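Local coordinates for mevalonate kinase (Staphylococcus aureus, PDB 2X7I), which probably catalyses the ATP-dependent phosphorylation of mevalonate to phosphomevalonate, a step of the mevalonate pathway to isoprenoids, at residues A[30-35]-A[154-159]; A[58-63]-A[298-303]; A[158-163]-A[212-217]. All coordinates share one frame; numbering follows the deposited sequence.

Contact 1 of 3, residues A[30-35]-A[154-159]; sequences IAVPFN and GKPVWF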
loop_
_atom_site.group_PDB
_atom_site.type_symbol
_atom_site.label_atom_id
_atom_site.label_comp_id
_atom_site.label_asym_id
_atom_site.label_seq_id
_atom_site.Cartn_x
_atom_site.Cartn_y
_atom_site.Cartn_z
ATOM N N ILE A 30 -0.042 -12.369 -1.231
ATOM C CA ILE A 30 -1.413 -11.952 -1.003
ATOM C C ILE A 30 -1.459 -10.447 -0.734
ATOM O O ILE A 30 -0.984 -9.975 0.297
ATOM C CB ILE A 30 -2.059 -12.718 0.163
ATOM C CG1 ILE A 30 -2.178 -14.203 -0.205
ATOM C CG2 ILE A 30 -3.420 -12.104 0.505
ATOM C CD1 ILE A 30 -3.409 -14.887 0.324
ATOM N N ALA A 31 -2.036 -9.707 -1.678
ATOM C CA ALA A 31 -2.201 -8.267 -1.553
ATOM C C ALA A 31 -3.663 -7.960 -1.237
ATOM O O ALA A 31 -4.561 -8.660 -1.712
ATOM C CB ALA A 31 -1.791 -7.590 -2.828
ATOM N N VAL A 32 -3.897 -6.928 -0.430
ATOM C CA VAL A 32 -5.250 -6.470 -0.118
ATOM C C VAL A 32 -5.276 -4.951 -0.135
ATOM O O VAL A 32 -4.236 -4.321 0.086
ATOM C CB VAL A 32 -5.739 -6.948 1.288
ATOM C CG1 VAL A 32 -5.776 -8.453 1.356
ATOM C CG2 VAL A 32 -4.861 -6.367 2.400
ATOM N N PRO A 33 -6.459 -4.357 -0.369
ATOM C CA PRO A 33 -6.585 -2.906 -0.301
ATOM C C PRO A 33 -6.196 -2.377 1.072
ATOM O O PRO A 33 -6.487 -3.018 2.071
ATOM C CB PRO A 33 -8.081 -2.662 -0.554
ATOM C CG PRO A 33 -8.592 -3.884 -1.173
ATOM C CD PRO A 33 -7.749 -5.003 -0.672
ATOM N N PHE A 34 -5.528 -1.230 1.108
ATOM C CA PHE A 34 -5.184 -0.569 2.365
ATOM C C PHE A 34 -6.068 0.672 2.488
ATOM O O PHE A 34 -5.691 1.770 2.091
ATOM C CB PHE A 34 -3.689 -0.226 2.365
ATOM C CG PHE A 34 -3.198 0.482 3.608
ATOM C CD1 PHE A 34 -3.625 0.114 4.865
ATOM C CD2 PHE A 34 -2.256 1.503 3.502
ATOM C CE1 PHE A 34 -3.149 0.754 5.991
ATOM C CE2 PHE A 34 -1.770 2.140 4.623
ATOM C CZ PHE A 34 -2.221 1.766 5.873
ATOM N N ASN A 35 -7.256 0.469 3.041
ATOM C CA ASN A 35 -8.297 1.503 3.098
ATOM C C ASN A 35 -7.954 2.687 3.995
ATOM O O ASN A 35 -8.557 3.746 3.861
ATOM C CB ASN A 35 -9.623 0.903 3.562
ATOM C CG ASN A 35 -10.131 -0.180 2.633
ATOM O OD1 ASN A 35 -10.321 0.050 1.437
ATOM N ND2 ASN A 35 -10.366 -1.368 3.178
ATOM N N GLY A 154 -10.621 -3.272 -5.565
ATOM C CA GLY A 154 -10.996 -3.248 -4.147
ATOM C C GLY A 154 -11.096 -4.646 -3.541
ATOM O O GLY A 154 -11.784 -4.853 -2.531
ATOM N N LYS A 155 -10.412 -5.605 -4.160
ATOM C CA LYS A 155 -10.447 -6.997 -3.722
ATOM C C LYS A 155 -9.032 -7.544 -3.508
ATOM O O LYS A 155 -8.064 -7.009 -4.077
ATOM C CB LYS A 155 -11.182 -7.827 -4.761
ATOM C CG LYS A 155 -12.671 -7.516 -4.843
ATOM C CD LYS A 155 -13.249 -7.932 -6.192
ATOM C CE LYS A 155 -14.772 -7.824 -6.211
ATOM N NZ LYS A 155 -15.229 -6.521 -5.646
ATOM N N PRO A 156 -8.895 -8.607 -2.683
ATOM C CA PRO A 156 -7.582 -9.215 -2.540
ATOM C C PRO A 156 -7.143 -9.883 -3.836
ATOM O O PRO A 156 -7.981 -10.377 -4.577
ATOM C CB PRO A 156 -7.783 -10.266 -1.429
ATOM C CG PRO A 156 -9.065 -9.969 -0.801
ATOM C CD PRO A 156 -9.895 -9.292 -1.849
ATOM N N VAL A 157 -5.843 -9.868 -4.105
ATOM C CA VAL A 157 -5.254 -10.559 -5.246
ATOM C C VAL A 157 -4.244 -11.578 -4.721
ATOM O O VAL A 157 -3.404 -11.251 -3.890
ATOM C CB VAL A 157 -4.532 -9.583 -6.190
ATOM C CG1 VAL A 157 -3.761 -10.352 -7.271
ATOM C CG2 VAL A 157 -5.523 -8.599 -6.808
ATOM N N TRP A 158 -4.344 -12.805 -5.217
ATOM C CA TRP A 158 -3.563 -13.929 -4.737
ATOM C C TRP A 158 -2.715 -14.441 -5.895
ATOM O O TRP A 158 -3.268 -14.802 -6.937
ATOM C CB TRP A 158 -4.519 -15.020 -4.226
ATOM C CG TRP A 158 -3.904 -16.381 -4.034
ATOM C CD1 TRP A 158 -2.686 -16.661 -3.483
ATOM C CD2 TRP A 158 -4.490 -17.647 -4.378
ATOM N NE1 TRP A 158 -2.471 -18.024 -3.478
ATOM C CE2 TRP A 158 -3.560 -18.649 -4.025
ATOM C CE3 TRP A 158 -5.704 -18.029 -4.964
ATOM C CZ2 TRP A 158 -3.814 -20.017 -4.223
ATOM C CZ3 TRP A 158 -5.954 -19.388 -5.169
ATOM C CH2 TRP A 158 -5.013 -20.365 -4.795
ATOM N N PHE A 159 -1.386 -14.440 -5.719
ATOM C CA PHE A 159 -0.441 -15.059 -6.666
ATOM C C PHE A 159 0.048 -16.391 -6.101
ATOM O O PHE A 159 0.377 -16.467 -4.922
ATOM C CB PHE A 159 0.797 -14.165 -6.864
ATOM C CG PHE A 159 0.596 -12.957 -7.780
ATOM C CD1 PHE A 159 -0.668 -12.536 -8.194
ATOM C CD2 PHE A 159 1.705 -12.227 -8.197
ATOM C CE1 PHE A 159 -0.810 -11.418 -9.019
ATOM C CE2 PHE A 159 1.572 -11.111 -9.009
ATOM C CZ PHE A 159 0.311 -10.702 -9.426
#
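Ala31 and Val157 form a hydrogen-bonded antiparallel pair in the mixed beta sheet that carries strands 29-45 and 157-160. Ala31 N donates to Val157 O at 3.0 Å, with an N-H...O angle of 166°. Val157 N donates back to Ala31 O, also at 3.0 Å. Pro156 CA also lies 3.2 Å from Ala31 O, as a CA-H...O contact. This carbonyl oxygen is therefore met by two neighbouring residues of the other strand. The next pair, Ile30 with Trp158, is non-hydrogen-bonded. Its side chains cross obliquely. Ile30 CG1, placed anti to the carbonyl carbon (chi1 -65°), reaches Trp158 CD1 at 4.1 Å. Past the Ala31-Val157 pair the regular pairing stops, and Pro156 and Pro33 make the next contacts. Val32 CG1 meets Pro156 CB at 3.9 Å. Pro33 CG lies 3.5 Å from Gly154 C, so this ring touches main chain rather than a side chain. Gly154 has positive phi, where the chain leaves helix 145-153. Helix 145-153 packs on the face carrying Ala31 and Val157, where Thr150 touches both, and Pro33 too. On the other face, Ile30 and Trp158 meet helix 203-222. Helices thus pack on both faces of this strand pair, though Trp158 stays partly exposed. A strand returning directly from a helix to pair within a helix-covered mixed sheet fits the alpha/beta architecture of the GHMP kinase N-terminal domain.

Contact 2 of 3, residues A[58-63]-A[298-303]; sequences VYDGML and AAHTWI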
loop_
_atom_site.group_PDB
_atom_site.type_symbol
_atom_site.label_atom_id
_atom_site.label_comp_id
_atom_site.label_asym_id
_atom_site.label_seq_id
_atom_site.Cartn_x
_atom_site.Cartn_y
_atom_site.Cartn_z
ATOM N N VAL A 58 1.682 16.796 2.049
ATOM C CA VAL A 58 2.002 15.558 2.759
ATOM C C VAL A 58 1.581 15.703 4.211
ATOM O O VAL A 58 1.963 16.658 4.904
ATOM C CB VAL A 58 3.488 15.151 2.629
ATOM C CG1 VAL A 58 3.760 14.667 1.218
ATOM C CG2 VAL A 58 4.424 16.312 3.020
ATOM N N TYR A 59 0.764 14.745 4.646
ATOM C CA TYR A 59 0.132 14.799 5.951
ATOM C C TYR A 59 0.998 14.052 6.938
ATOM O O TYR A 59 1.665 13.077 6.581
ATOM C CB TYR A 59 -1.302 14.253 5.882
ATOM C CG TYR A 59 -2.235 15.265 5.261
ATOM C CD1 TYR A 59 -3.092 16.035 6.042
ATOM C CD2 TYR A 59 -2.222 15.494 3.890
ATOM C CE1 TYR A 59 -3.928 16.978 5.462
ATOM C CE2 TYR A 59 -3.058 16.438 3.308
ATOM C CZ TYR A 59 -3.903 17.169 4.092
ATOM O OH TYR A 59 -4.718 18.104 3.497
ATOM N N ASP A 60 1.002 14.542 8.173
ATOM C CA ASP A 60 1.953 14.117 9.186
ATOM C C ASP A 60 3.375 14.585 8.810
ATOM O O ASP A 60 3.540 15.389 7.879
ATOM C CB ASP A 60 1.868 12.605 9.400
ATOM C CG ASP A 60 2.363 12.197 10.758
ATOM O OD1 ASP A 60 1.532 11.973 11.679
ATOM O OD2 ASP A 60 3.606 12.144 10.903
ATOM N N GLY A 61 4.388 14.133 9.553
ATOM C CA GLY A 61 5.785 14.472 9.252
ATOM C C GLY A 61 6.442 13.491 8.284
ATOM O O GLY A 61 7.572 13.067 8.499
ATOM N N MET A 62 5.731 13.125 7.224
ATOM C CA MET A 62 6.249 12.185 6.235
ATOM C C MET A 62 6.997 12.901 5.115
ATOM O O MET A 62 6.704 14.052 4.782
ATOM C CB MET A 62 5.124 11.320 5.665
ATOM C CG MET A 62 4.546 10.372 6.704
ATOM S SD MET A 62 3.190 9.384 6.085
ATOM C CE MET A 62 2.256 9.101 7.590
ATOM N N LEU A 63 7.984 12.209 4.557
ATOM C CA LEU A 63 8.745 12.726 3.431
ATOM C C LEU A 63 7.906 12.667 2.160
ATOM O O LEU A 63 6.953 11.887 2.059
ATOM C CB LEU A 63 10.030 11.923 3.232
ATOM C CG LEU A 63 10.992 11.805 4.420
ATOM C CD1 LEU A 63 12.155 10.900 4.051
ATOM C CD2 LEU A 63 11.495 13.172 4.874
ATOM N N ALA A 298 7.696 4.223 17.165
ATOM C CA ALA A 298 7.102 3.968 15.843
ATOM C C ALA A 298 6.803 5.312 15.200
ATOM O O ALA A 298 6.109 6.137 15.793
ATOM C CB ALA A 298 5.833 3.155 15.952
ATOM N N ALA A 299 7.346 5.546 14.005
ATOM C CA ALA A 299 7.251 6.868 13.378
ATOM C C ALA A 299 5.822 7.204 12.947
ATOM O O ALA A 299 5.359 8.320 13.171
ATOM C CB ALA A 299 8.215 6.980 12.192
ATOM N N HIS A 300 5.131 6.246 12.337
ATOM C CA HIS A 300 3.758 6.455 11.850
ATOM C C HIS A 300 2.964 5.159 11.976
ATOM O O HIS A 300 3.524 4.072 11.848
ATOM C CB HIS A 300 3.743 6.916 10.382
ATOM C CG HIS A 300 4.731 7.999 10.067
ATOM N ND1 HIS A 300 4.486 9.333 10.314
ATOM C CD2 HIS A 300 5.970 7.941 9.522
ATOM C CE1 HIS A 300 5.531 10.050 9.935
ATOM N NE2 HIS A 300 6.444 9.230 9.446
ATOM N N THR A 301 1.666 5.276 12.231
ATOM C CA THR A 301 0.800 4.109 12.368
ATOM C C THR A 301 -0.559 4.291 11.701
ATOM O O THR A 301 -0.990 5.406 11.459
ATOM C CB THR A 301 0.581 3.729 13.852
ATOM O OG1 THR A 301 0.012 4.841 14.555
ATOM C CG2 THR A 301 1.910 3.324 14.508
ATOM N N TRP A 302 -1.203 3.172 11.377
ATOM C CA TRP A 302 -2.581 3.157 10.864
ATOM C C TRP A 302 -3.344 1.968 11.442
ATOM O O TRP A 302 -2.760 0.918 11.717
ATOM C CB TRP A 302 -2.609 3.019 9.337
ATOM C CG TRP A 302 -1.888 4.075 8.549
ATOM C CD1 TRP A 302 -2.432 5.176 7.973
ATOM C CD2 TRP A 302 -0.496 4.094 8.215
ATOM N NE1 TRP A 302 -1.464 5.895 7.305
ATOM C CE2 TRP A 302 -0.266 5.251 7.441
ATOM C CE3 TRP A 302 0.580 3.250 8.504
ATOM C CZ2 TRP A 302 0.994 5.586 6.951
ATOM C CZ3 TRP A 302 1.830 3.580 8.013
ATOM C CH2 TRP A 302 2.031 4.735 7.243
ATOM N N ILE A 303 -4.651 2.125 11.601
ATOM C CA ILE A 303 -5.507 1.031 12.003
ATOM C C ILE A 303 -6.380 0.644 10.819
ATOM O O ILE A 303 -7.124 1.469 10.292
ATOM C CB ILE A 303 -6.382 1.393 13.223
ATOM C CG1 ILE A 303 -5.508 1.602 14.465
ATOM C CG2 ILE A 303 -7.402 0.293 13.485
ATOM C CD1 ILE A 303 -6.257 2.148 15.667
HETATM O O HOH W 1 8.765 10.326 8.461
#
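Met62 and His300 meet at the surface junction between a loop of the N-terminal half, after strand 53-58, and the edge strand 300-305 of the four-stranded antiparallel sheet. The Met62 side chain runs counter to the His300 side chain, over one face of the imidazole. CG makes a CH-pi contact, with Met62 CG 3.6 Å from the His300 ring centroid and 20° off the ring normal. The chain is extended there (chi2 178°, SD anti to CA). Met62 SD follows over the same ring, 4.4 Å from its centroid, as a sulfur-aromatic contact. Met62 CE lies 3.5 Å from His300 ND1 and also touches Trp302 CZ2 at 3.8 Å, so one methionine touches two aromatic residues of the strand. His300 belongs to a classic beta bulge: it and Ala299 both face Asp180 on strand 175-180. At the edge of the imidazole, Asp60 OD2 lies in the ring plane, 3.0 Å from His300 ND1. The carboxylate itself is turned 81° from that plane. Farther round the edge, a water also lies in the ring plane. It donates to Gly61 O at 3.0 Å and is hydrogen-bonded to His300 NE2 at 2.7 Å, bridging the loop backbone to the ring.

Contact 3 of 3, residues A[158-163]-A[212-217]; sequences WFQKGH and KLVLRA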
loop_
_atom_site.group_PDB
_atom_site.type_symbol
_atom_site.label_atom_id
_atom_site.label_comp_id
_atom_site.label_asym_id
_atom_site.label_seq_id
_atom_site.Cartn_x
_atom_site.Cartn_y
_atom_site.Cartn_z
ATOM N N TRP A 158 -4.344 -12.805 -5.217
ATOM C CA TRP A 158 -3.563 -13.929 -4.737
ATOM C C TRP A 158 -2.715 -14.441 -5.895
ATOM O O TRP A 158 -3.268 -14.802 -6.937
ATOM C CB TRP A 158 -4.519 -15.020 -4.226
ATOM C CG TRP A 158 -3.904 -16.381 -4.034
ATOM C CD1 TRP A 158 -2.686 -16.661 -3.483
ATOM C CD2 TRP A 158 -4.490 -17.647 -4.378
ATOM N NE1 TRP A 158 -2.471 -18.024 -3.478
ATOM C CE2 TRP A 158 -3.560 -18.649 -4.025
ATOM C CE3 TRP A 158 -5.704 -18.029 -4.964
ATOM C CZ2 TRP A 158 -3.814 -20.017 -4.223
ATOM C CZ3 TRP A 158 -5.954 -19.388 -5.169
ATOM C CH2 TRP A 158 -5.013 -20.365 -4.795
ATOM N N PHE A 159 -1.386 -14.440 -5.719
ATOM C CA PHE A 159 -0.441 -15.059 -6.666
ATOM C C PHE A 159 0.048 -16.391 -6.101
ATOM O O PHE A 159 0.377 -16.467 -4.922
ATOM C CB PHE A 159 0.797 -14.165 -6.864
ATOM C CG PHE A 159 0.596 -12.957 -7.780
ATOM C CD1 PHE A 159 -0.668 -12.536 -8.194
ATOM C CD2 PHE A 159 1.705 -12.227 -8.197
ATOM C CE1 PHE A 159 -0.810 -11.418 -9.019
ATOM C CE2 PHE A 159 1.572 -11.111 -9.009
ATOM C CZ PHE A 159 0.311 -10.702 -9.426
ATOM N N GLN A 160 0.131 -17.427 -6.941
ATOM C CA GLN A 160 0.716 -18.719 -6.545
ATOM C C GLN A 160 1.209 -19.498 -7.758
ATOM O O GLN A 160 0.439 -19.706 -8.701
ATOM C CB GLN A 160 -0.327 -19.596 -5.851
ATOM C CG GLN A 160 0.256 -20.744 -5.032
ATOM C CD GLN A 160 0.723 -20.296 -3.656
ATOM O OE1 GLN A 160 0.050 -19.514 -2.986
ATOM N NE2 GLN A 160 1.882 -20.788 -3.232
ATOM N N LYS A 161 2.453 -19.983 -7.719
ATOM C CA LYS A 161 2.977 -20.867 -8.772
ATOM C C LYS A 161 2.797 -20.210 -10.144
ATOM O O LYS A 161 3.350 -19.150 -10.369
ATOM C CB LYS A 161 2.312 -22.256 -8.711
ATOM C CG LYS A 161 2.817 -23.175 -7.596
ATOM C CD LYS A 161 2.229 -24.585 -7.757
ATOM C CE LYS A 161 3.070 -25.661 -7.072
ATOM N NZ LYS A 161 2.786 -27.028 -7.616
ATOM N N GLY A 162 2.010 -20.812 -11.035
ATOM C CA GLY A 162 1.811 -20.297 -12.392
ATOM C C GLY A 162 0.424 -19.724 -12.644
ATOM O O GLY A 162 -0.018 -19.652 -13.785
ATOM N N HIS A 163 -0.263 -19.313 -11.581
ATOM C CA HIS A 163 -1.597 -18.720 -11.710
ATOM C C HIS A 163 -1.808 -17.560 -10.743
ATOM O O HIS A 163 -1.082 -17.425 -9.760
ATOM C CB HIS A 163 -2.710 -19.781 -11.578
ATOM C CG HIS A 163 -2.836 -20.400 -10.217
ATOM N ND1 HIS A 163 -3.687 -19.907 -9.253
ATOM C CD2 HIS A 163 -2.264 -21.507 -9.680
ATOM C CE1 HIS A 163 -3.616 -20.669 -8.172
ATOM N NE2 HIS A 163 -2.755 -21.642 -8.402
ATOM N N LYS A 212 4.453 -21.699 0.662
ATOM C CA LYS A 212 3.423 -22.542 1.289
ATOM C C LYS A 212 2.517 -21.758 2.249
ATOM O O LYS A 212 1.330 -22.038 2.327
ATOM C CB LYS A 212 3.996 -23.811 1.974
ATOM C CG LYS A 212 5.247 -23.642 2.839
ATOM C CD LYS A 212 5.721 -24.995 3.400
ATOM C CE LYS A 212 7.245 -25.092 3.497
ATOM N NZ LYS A 212 7.905 -25.328 2.169
ATOM N N LEU A 213 3.065 -20.772 2.960
ATOM C CA LEU A 213 2.250 -19.938 3.856
ATOM C C LEU A 213 1.251 -19.039 3.114
ATOM O O LEU A 213 0.185 -18.747 3.647
ATOM C CB LEU A 213 3.134 -19.094 4.773
ATOM C CG LEU A 213 3.947 -19.888 5.800
ATOM C CD1 LEU A 213 4.995 -18.995 6.462
ATOM C CD2 LEU A 213 3.033 -20.517 6.844
ATOM N N VAL A 214 1.602 -18.594 1.906
ATOM C CA VAL A 214 0.674 -17.853 1.046
ATOM C C VAL A 214 -0.474 -18.760 0.574
ATOM O O VAL A 214 -1.604 -18.297 0.406
ATOM C CB VAL A 214 1.392 -17.231 -0.192
ATOM C CG1 VAL A 214 0.383 -16.673 -1.190
ATOM C CG2 VAL A 214 2.372 -16.149 0.239
ATOM N N LEU A 215 -0.186 -20.045 0.367
ATOM C CA LEU A 215 -1.201 -21.004 -0.064
ATOM C C LEU A 215 -2.233 -21.232 1.043
ATOM O O LEU A 215 -3.436 -21.235 0.787
ATOM C CB LEU A 215 -0.558 -22.333 -0.481
ATOM C CG LEU A 215 -1.496 -23.434 -0.985
ATOM C CD1 LEU A 215 -2.447 -22.904 -2.061
ATOM C CD2 LEU A 215 -0.701 -24.643 -1.492
ATOM N N ARG A 216 -1.764 -21.407 2.273
ATOM C CA ARG A 216 -2.672 -21.522 3.410
ATOM C C ARG A 216 -3.437 -20.219 3.674
ATOM O O ARG A 216 -4.585 -20.255 4.096
ATOM C CB ARG A 216 -1.910 -21.916 4.665
ATOM C CG ARG A 216 -1.259 -23.291 4.602
ATOM C CD ARG A 216 -0.265 -23.465 5.757
ATOM N NE ARG A 216 -0.840 -23.087 7.059
ATOM C CZ ARG A 216 -0.148 -23.048 8.200
ATOM N NH1 ARG A 216 1.144 -23.370 8.219
ATOM N NH2 ARG A 216 -0.754 -22.697 9.332
ATOM N N ALA A 217 -2.791 -19.082 3.443
ATOM C CA ALA A 217 -3.418 -17.764 3.633
ATOM C C ALA A 217 -4.591 -17.509 2.688
ATOM O O ALA A 217 -5.542 -16.835 3.051
ATOM C CB ALA A 217 -2.380 -16.669 3.470
#
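Gln160, Val214 and Leu215 carry most of this contact between the end of strand 157-160 and helix 203-222. Gln160 CB points toward the helix, and OE1 reaches it. CG is anti to the backbone N (chi1 -162°), and the chain then bends at chi2. Gln160 OE1 comes 3.4 Å from Val214 CG1, a van der Waals contact between side chains that point past one another. The Leu215 side chain crosses Gln160 at about a right angle, with Leu215 CB 3.8 Å from Gln160 OE1. Leu215 N is near OE1 as well, but the angle is too poor for a hydrogen bond. Val214 CG1 also touches Phe159 O at 3.7 Å. The same Val214 methyl, CG1, meets Trp158 CD1 at 3.8 Å, at the indole edge and near its plane. Leu215 CD1 packs obliquely on Trp158 CZ2 at 3.9 Å. Just past Gln160 the chain reverses in a type II' turn that ends at His163 and opens strand 163-166. The amide of Gln160 is held from two directions. Trp158 NE1 donates to Gln160 OE1 at 3.0 Å, nearly straight at 164°, in the indole plane and on a lone pair of the oxygen. Gln160 NE2 bonds to Gly211 O in the preceding helical turn. Both ends of this buried amide are thus satisfied, its orientation is fixed, and a polar side chain can pack against aliphatic ones.

In the fold
Following the chain, 30-35 opens contact 1 and 58-63 opens contact 2. Segment 154-159 then closes contact 1, pairing two strands of the N-terminal sheet across 118 intervening residues. Contact 3 starts on the same strand, sharing Trp158 and Phe159, and closes at 212-217 on helix 203-222. Only at 298-303 does contact 2 close, so it crosses contact 1 and encloses contact 3. Contact 2 ties the N-terminal half to the edge of the four-stranded C-terminal sheet, and contact 3 ties the N-terminal sheet to helix 203-222. Contact 1 touches both others: Phe34 CZ lies 3.6 Å from Trp302 CG, and Ile30 CG1 3.7 Å from Val214 CG1. Contacts 2 and 3 stay about 19 Å apart at their nearest atoms.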